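Local coordinates for protein afamin (Homo sapiens, PDB 6FAK) that carries hydrophobic molecules such as vitamin E in body fluids and keeps lipidated Wnt proteins soluble and active, at residues T423-S428 with G459-V464; P472-C477 with E490-D495. All coordinates share one frame; numbering follows the deposited sequence.

Overall arrangement
Both contacts lie in the third albumin domain and follow one another along the chain without nesting or crossing. Interaction 1 comes first: it sets the start of helix 423-440 beside the end of helix 446-462, closing a largely helical hairpin, with 30 residues between the segments, through a water. The chain then leaves helix 446-462 and enters helix 472-479. Interaction 2 closes a shorter excursion of 12 residues, bringing the irregular segment 490-495, which leads out of helix 485-490, back onto helix 472-479. Their centres lie about 15 Å apart. Disulfides tie both to neighbouring parts: Cys462 pairs with Cys478, and Cys477 with Cys488, while Phe489 packs against residues of both.

Interaction 1 (T423-S428 with G459-V464); sequences TEELVS and GELCGV
Glu425 reaches from the first turn of helix 423-440 toward the last turn of helix 446-462, in the predominantly helical third albumin domain, coming near Leu461 and reaching Glu460 through a water. Ahead of it in the chain, Thr423 and Glu424 serve another neighbour, helix 521-536: the carboxylate of Glu424 forms salt bridges with Arg524 and Arg528. Glu425 is the residue that faces helix 446-462. With CG anti to the backbone N (chi1 178°) and CD continuing outward (chi2 159°), its side chain is extended enough to span the gap between two segments whose nearest CA atoms, those of Glu425 and Leu461, are 8.6 Å apart. Glu425 OE2 stops 4.4 Å from Leu461 CD1, a loose approach, and forms a salt bridge with Arg468. Through NH1 the same arginine also bonds to Leu461 O, so it joins the Glu425 carboxylate to the end of the second helix and probably offsets its charge. Further along, Leu426 and Val427 pack on helix 521-536, and Ser428 OG hydrogen-bonds to Arg524 and weakly back to Glu424 O. Across the gap, the Glu460 carboxylate is held by Lys200 and Lys432, while its backbone carbonyl takes the bridging water. That water donates to Glu425 OE2 at 2.7 Å and, more weakly, to Glu460 O at 3.2 Å.

Interaction 2 (P472-C477 with E490-D495); sequences PAVDHC and ESLKAD
Ala473, Val474 and Cys477, on one side of helix 472-479, receive the forked end of Leu492 from the chain after helix 485-490. The contact is apolar, with no hydrogen bond between the segments. Leu492 CD2 lies 3.7 Å from Cys477 SG and 3.9 Å from Ala473 CB, so this methyl meets two residues one helical turn apart. The other branch, Leu492 CD1, touches Val474 CG2 at 4.1 Å, the two side chains crossing at about a right angle. Leu492 CD1 is also 4.0 Å from Cys477 SG, which therefore lies against both methyls of the fork. With SG anti to the carbonyl carbon (chi1 -68°), Cys477 turns its sulfur toward Leu492 while it stays bonded to Cys488 SG. This is one of the paired disulfides that staple neighbouring helices in the albumin fold, and Phe489 packs beside it on Val474 and Cys477. Polar bonds hold the flanks instead: Ser491 OG bonds to Cys488 O, and Asp495 reaches Thr497 and Gln420 through its carboxylate. Replacing Leu492 by an alanine would probably open a gap beside Cys477 SG and leave Ala473 CB and Val474 CG2 without their partners from the following segment. Since the touching groups are methyls and a disulfide sulfur, attraction here probably rests on dispersion and partial exclusion of water, while the covalent link to Cys488 supplies the fixed connection.

Interaction 1 (T423-S428 with G459-V464)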
loop_
_atom_site.group_PDB
_atom_site.type_symbol
_atom_site.label_atom_id
_atom_site.label_comp_id
_atom_site.label_asym_id
_atom_site.label_seq_id
_atom_site.Cartn_x
_atom_site.Cartn_y
_atom_site.Cartn_z
ATOM N N THR A 423 -2.127 2.178 -19.118
ATOM C CA THR A 423 -2.779 3.402 -18.805
ATOM C C THR A 423 -3.538 3.360 -17.489
ATOM O O THR A 423 -3.460 4.339 -16.720
ATOM C CB THR A 423 -3.692 3.834 -19.988
ATOM O OG1 THR A 423 -2.822 4.140 -21.074
ATOM C CG2 THR A 423 -4.509 5.028 -19.628
ATOM N N GLU A 424 -4.232 2.258 -17.206
ATOM C CA GLU A 424 -4.988 2.166 -15.939
ATOM C C GLU A 424 -4.052 2.268 -14.745
ATOM O O GLU A 424 -4.358 2.950 -13.764
ATOM C CB GLU A 424 -5.803 0.855 -15.803
ATOM C CG GLU A 424 -7.084 0.808 -16.619
ATOM C CD GLU A 424 -7.959 2.023 -16.380
ATOM O OE1 GLU A 424 -8.069 2.853 -17.301
ATOM O OE2 GLU A 424 -8.453 2.197 -15.250
ATOM N N GLU A 425 -2.890 1.634 -14.844
ATOM C CA GLU A 425 -1.914 1.679 -13.757
ATOM C C GLU A 425 -1.340 3.094 -13.567
ATOM O O GLU A 425 -1.194 3.545 -12.433
ATOM C CB GLU A 425 -0.765 0.660 -13.973
ATOM C CG GLU A 425 0.277 0.758 -12.861
ATOM C CD GLU A 425 1.155 -0.467 -12.688
ATOM O OE1 GLU A 425 1.229 -1.357 -13.582
ATOM O OE2 GLU A 425 1.788 -0.503 -11.608
ATOM N N LEU A 426 -1.001 3.762 -14.665
ATOM C CA LEU A 426 -0.387 5.070 -14.626
ATOM C C LEU A 426 -1.369 6.059 -14.008
ATOM O O LEU A 426 -0.978 6.886 -13.235
ATOM C CB LEU A 426 0.084 5.542 -16.043
ATOM C CG LEU A 426 1.358 4.831 -16.525
ATOM C CD1 LEU A 426 1.533 4.818 -18.054
ATOM C CD2 LEU A 426 2.582 5.414 -15.812
ATOM N N VAL A 427 -2.627 5.946 -14.389
ATOM C CA VAL A 427 -3.690 6.735 -13.815
ATOM C C VAL A 427 -3.808 6.523 -12.303
ATOM O O VAL A 427 -3.830 7.495 -11.570
ATOM C CB VAL A 427 -5.032 6.475 -14.551
ATOM C CG1 VAL A 427 -6.221 7.079 -13.755
ATOM C CG2 VAL A 427 -4.991 7.125 -15.923
ATOM N N SER A 428 -3.850 5.274 -11.840
ATOM C CA SER A 428 -3.820 4.943 -10.397
ATOM C C SER A 428 -2.633 5.542 -9.663
ATOM O O SER A 428 -2.796 6.100 -8.596
ATOM C CB SER A 428 -3.873 3.439 -10.143
ATOM O OG SER A 428 -5.156 3.104 -10.541
ATOM N N GLY A 459 6.359 1.924 -3.981
ATOM C CA GLY A 459 6.078 0.566 -3.493
ATOM C C GLY A 459 5.043 -0.203 -4.279
ATOM O O GLY A 459 5.196 -1.395 -4.511
ATOM N N GLU A 460 3.983 0.488 -4.688
ATOM C CA GLU A 460 2.957 -0.072 -5.591
ATOM C C GLU A 460 3.560 -0.414 -6.973
ATOM O O GLU A 460 3.299 -1.473 -7.546
ATOM C CB GLU A 460 1.855 0.957 -5.800
ATOM C CG GLU A 460 0.501 0.366 -6.101
ATOM C CD GLU A 460 -0.387 0.218 -4.876
ATOM O OE1 GLU A 460 -0.176 0.903 -3.844
ATOM O OE2 GLU A 460 -1.317 -0.591 -4.979
ATOM N N LEU A 461 4.333 0.528 -7.503
ATOM C CA LEU A 461 4.980 0.408 -8.790
ATOM C C LEU A 461 5.964 -0.762 -8.907
ATOM O O LEU A 461 6.037 -1.427 -9.910
ATOM C CB LEU A 461 5.779 1.704 -9.061
ATOM C CG LEU A 461 6.527 1.923 -10.380
ATOM C CD1 LEU A 461 5.623 1.666 -11.536
ATOM C CD2 LEU A 461 6.986 3.373 -10.461
ATOM N N CYS A 462 6.757 -0.959 -7.866
ATOM C CA CYS A 462 7.854 -1.888 -7.922
ATOM C C CYS A 462 7.464 -3.347 -7.728
ATOM O O CYS A 462 8.266 -4.227 -8.027
ATOM C CB CYS A 462 8.927 -1.506 -6.916
ATOM S SG CYS A 462 9.660 0.061 -7.435
ATOM N N GLY A 463 6.256 -3.589 -7.228
ATOM C CA GLY A 463 5.724 -4.945 -7.164
ATOM C C GLY A 463 5.787 -5.510 -5.754
ATOM O O GLY A 463 6.713 -5.171 -4.949
ATOM N N VAL A 464 4.849 -6.421 -5.475
ATOM C CA VAL A 464 4.781 -7.110 -4.200
ATOM C C VAL A 464 5.411 -8.489 -4.255
ATOM O O VAL A 464 6.407 -8.744 -3.566
ATOM C CB VAL A 464 3.312 -7.145 -3.649
ATOM C CG1 VAL A 464 3.291 -7.753 -2.268
ATOM C CG2 VAL A 464 2.741 -5.746 -3.638
HETATM O O HOH W 1 0.909 -0.048 -9.146
#

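Interaction 2 (P472-C477 with E490-D495)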
loop_
_atom_site.group_PDB
_atom_site.type_symbol
_atom_site.label_atom_id
_atom_site.label_comp_id
_atom_site.label_asym_id
_atom_site.label_seq_id
_atom_site.Cartn_x
_atom_site.Cartn_y
_atom_site.Cartn_z
ATOM N N PRO A 472 14.900 -0.472 -18.052
ATOM C CA PRO A 472 16.074 -0.631 -17.228
ATOM C C PRO A 472 16.255 0.455 -16.167
ATOM O O PRO A 472 16.639 0.131 -15.047
ATOM C CB PRO A 472 17.252 -0.674 -18.249
ATOM C CG PRO A 472 16.620 -1.039 -19.563
ATOM C CD PRO A 472 15.205 -0.525 -19.508
ATOM N N ALA A 473 15.909 1.704 -16.475
ATOM C CA ALA A 473 16.090 2.808 -15.518
ATOM C C ALA A 473 15.119 2.693 -14.317
ATOM O O ALA A 473 15.511 2.807 -13.165
ATOM C CB ALA A 473 15.913 4.172 -16.227
ATOM N N VAL A 474 13.865 2.383 -14.598
ATOM C CA VAL A 474 12.860 2.129 -13.543
ATOM C C VAL A 474 13.248 0.908 -12.687
ATOM O O VAL A 474 13.151 0.963 -11.419
ATOM C CB VAL A 474 11.442 1.920 -14.147
ATOM C CG1 VAL A 474 10.479 1.404 -13.079
ATOM C CG2 VAL A 474 10.898 3.194 -14.727
ATOM N N ASP A 475 13.678 -0.178 -13.348
ATOM C CA ASP A 475 14.034 -1.429 -12.659
ATOM C C ASP A 475 15.220 -1.188 -11.720
ATOM O O ASP A 475 15.216 -1.680 -10.576
ATOM C CB ASP A 475 14.377 -2.558 -13.616
ATOM C CG ASP A 475 13.188 -2.983 -14.487
ATOM O OD1 ASP A 475 12.043 -2.483 -14.270
ATOM O OD2 ASP A 475 13.431 -3.791 -15.415
ATOM N N HIS A 476 16.174 -0.368 -12.182
ATOM C CA HIS A 476 17.315 0.035 -11.355
ATOM C C HIS A 476 16.786 0.757 -10.080
ATOM O O HIS A 476 17.220 0.446 -8.952
ATOM C CB HIS A 476 18.293 0.943 -12.130
ATOM C CG HIS A 476 19.421 1.401 -11.287
ATOM N ND1 HIS A 476 20.477 0.571 -10.969
ATOM C CD2 HIS A 476 19.571 2.518 -10.532
ATOM C CE1 HIS A 476 21.263 1.189 -10.101
ATOM N NE2 HIS A 476 20.732 2.365 -9.816
ATOM N N CYS A 477 15.882 1.721 -10.237
ATOM C CA CYS A 477 15.349 2.395 -9.085
ATOM C C CYS A 477 14.555 1.478 -8.148
ATOM O O CYS A 477 14.587 1.687 -6.912
ATOM C CB CYS A 477 14.528 3.619 -9.457
ATOM S SG CYS A 477 15.527 4.941 -10.166
ATOM N N GLU A 490 12.948 10.390 -8.934
ATOM C CA GLU A 490 13.003 11.831 -9.253
ATOM C C GLU A 490 14.124 12.203 -10.208
ATOM O O GLU A 490 14.027 13.216 -10.852
ATOM C CB GLU A 490 13.158 12.713 -7.982
ATOM C CG GLU A 490 12.090 12.590 -6.882
ATOM C CD GLU A 490 10.669 12.739 -7.349
ATOM O OE1 GLU A 490 10.404 13.625 -8.188
ATOM O OE2 GLU A 490 9.802 11.987 -6.854
ATOM N N SER A 491 15.177 11.413 -10.281
ATOM C CA SER A 491 16.261 11.661 -11.181
ATOM C C SER A 491 16.083 11.120 -12.619
ATOM O O SER A 491 16.915 11.407 -13.456
ATOM C CB SER A 491 17.553 11.094 -10.588
ATOM O OG SER A 491 17.665 9.676 -10.799
ATOM N N LEU A 492 15.048 10.317 -12.878
ATOM C CA LEU A 492 14.903 9.616 -14.149
ATOM C C LEU A 492 14.495 10.555 -15.267
ATOM O O LEU A 492 13.754 11.461 -15.061
ATOM C CB LEU A 492 13.872 8.489 -14.046
ATOM C CG LEU A 492 14.215 7.336 -13.101
ATOM C CD1 LEU A 492 13.199 6.202 -13.206
ATOM C CD2 LEU A 492 15.626 6.806 -13.325
ATOM N N LYS A 493 14.959 10.257 -16.471
ATOM C CA LYS A 493 14.566 10.978 -17.658
ATOM C C LYS A 493 13.611 10.077 -18.441
ATOM O O LYS A 493 13.475 8.910 -18.127
ATOM C CB LYS A 493 15.826 11.297 -18.455
ATOM C CG LYS A 493 16.736 12.269 -17.697
ATOM C CD LYS A 493 18.113 12.328 -18.328
ATOM C CE LYS A 493 18.938 13.501 -17.795
ATOM N NZ LYS A 493 20.035 13.876 -18.738
ATOM N N ALA A 494 12.949 10.643 -19.442
ATOM C CA ALA A 494 12.021 9.894 -20.281
ATOM C C ALA A 494 12.705 8.648 -20.883
ATOM O O ALA A 494 13.914 8.655 -21.160
ATOM C CB ALA A 494 11.441 10.820 -21.366
ATOM N N ASP A 495 11.959 7.557 -21.052
ATOM C CA ASP A 495 12.516 6.427 -21.767
ATOM C C ASP A 495 12.468 6.656 -23.284
ATOM O O ASP A 495 11.459 6.362 -23.937
ATOM C CB ASP A 495 11.801 5.116 -21.431
ATOM C CG ASP A 495 12.447 3.928 -22.087
ATOM O OD1 ASP A 495 13.283 4.100 -23.039
ATOM O OD2 ASP A 495 12.126 2.793 -21.678
#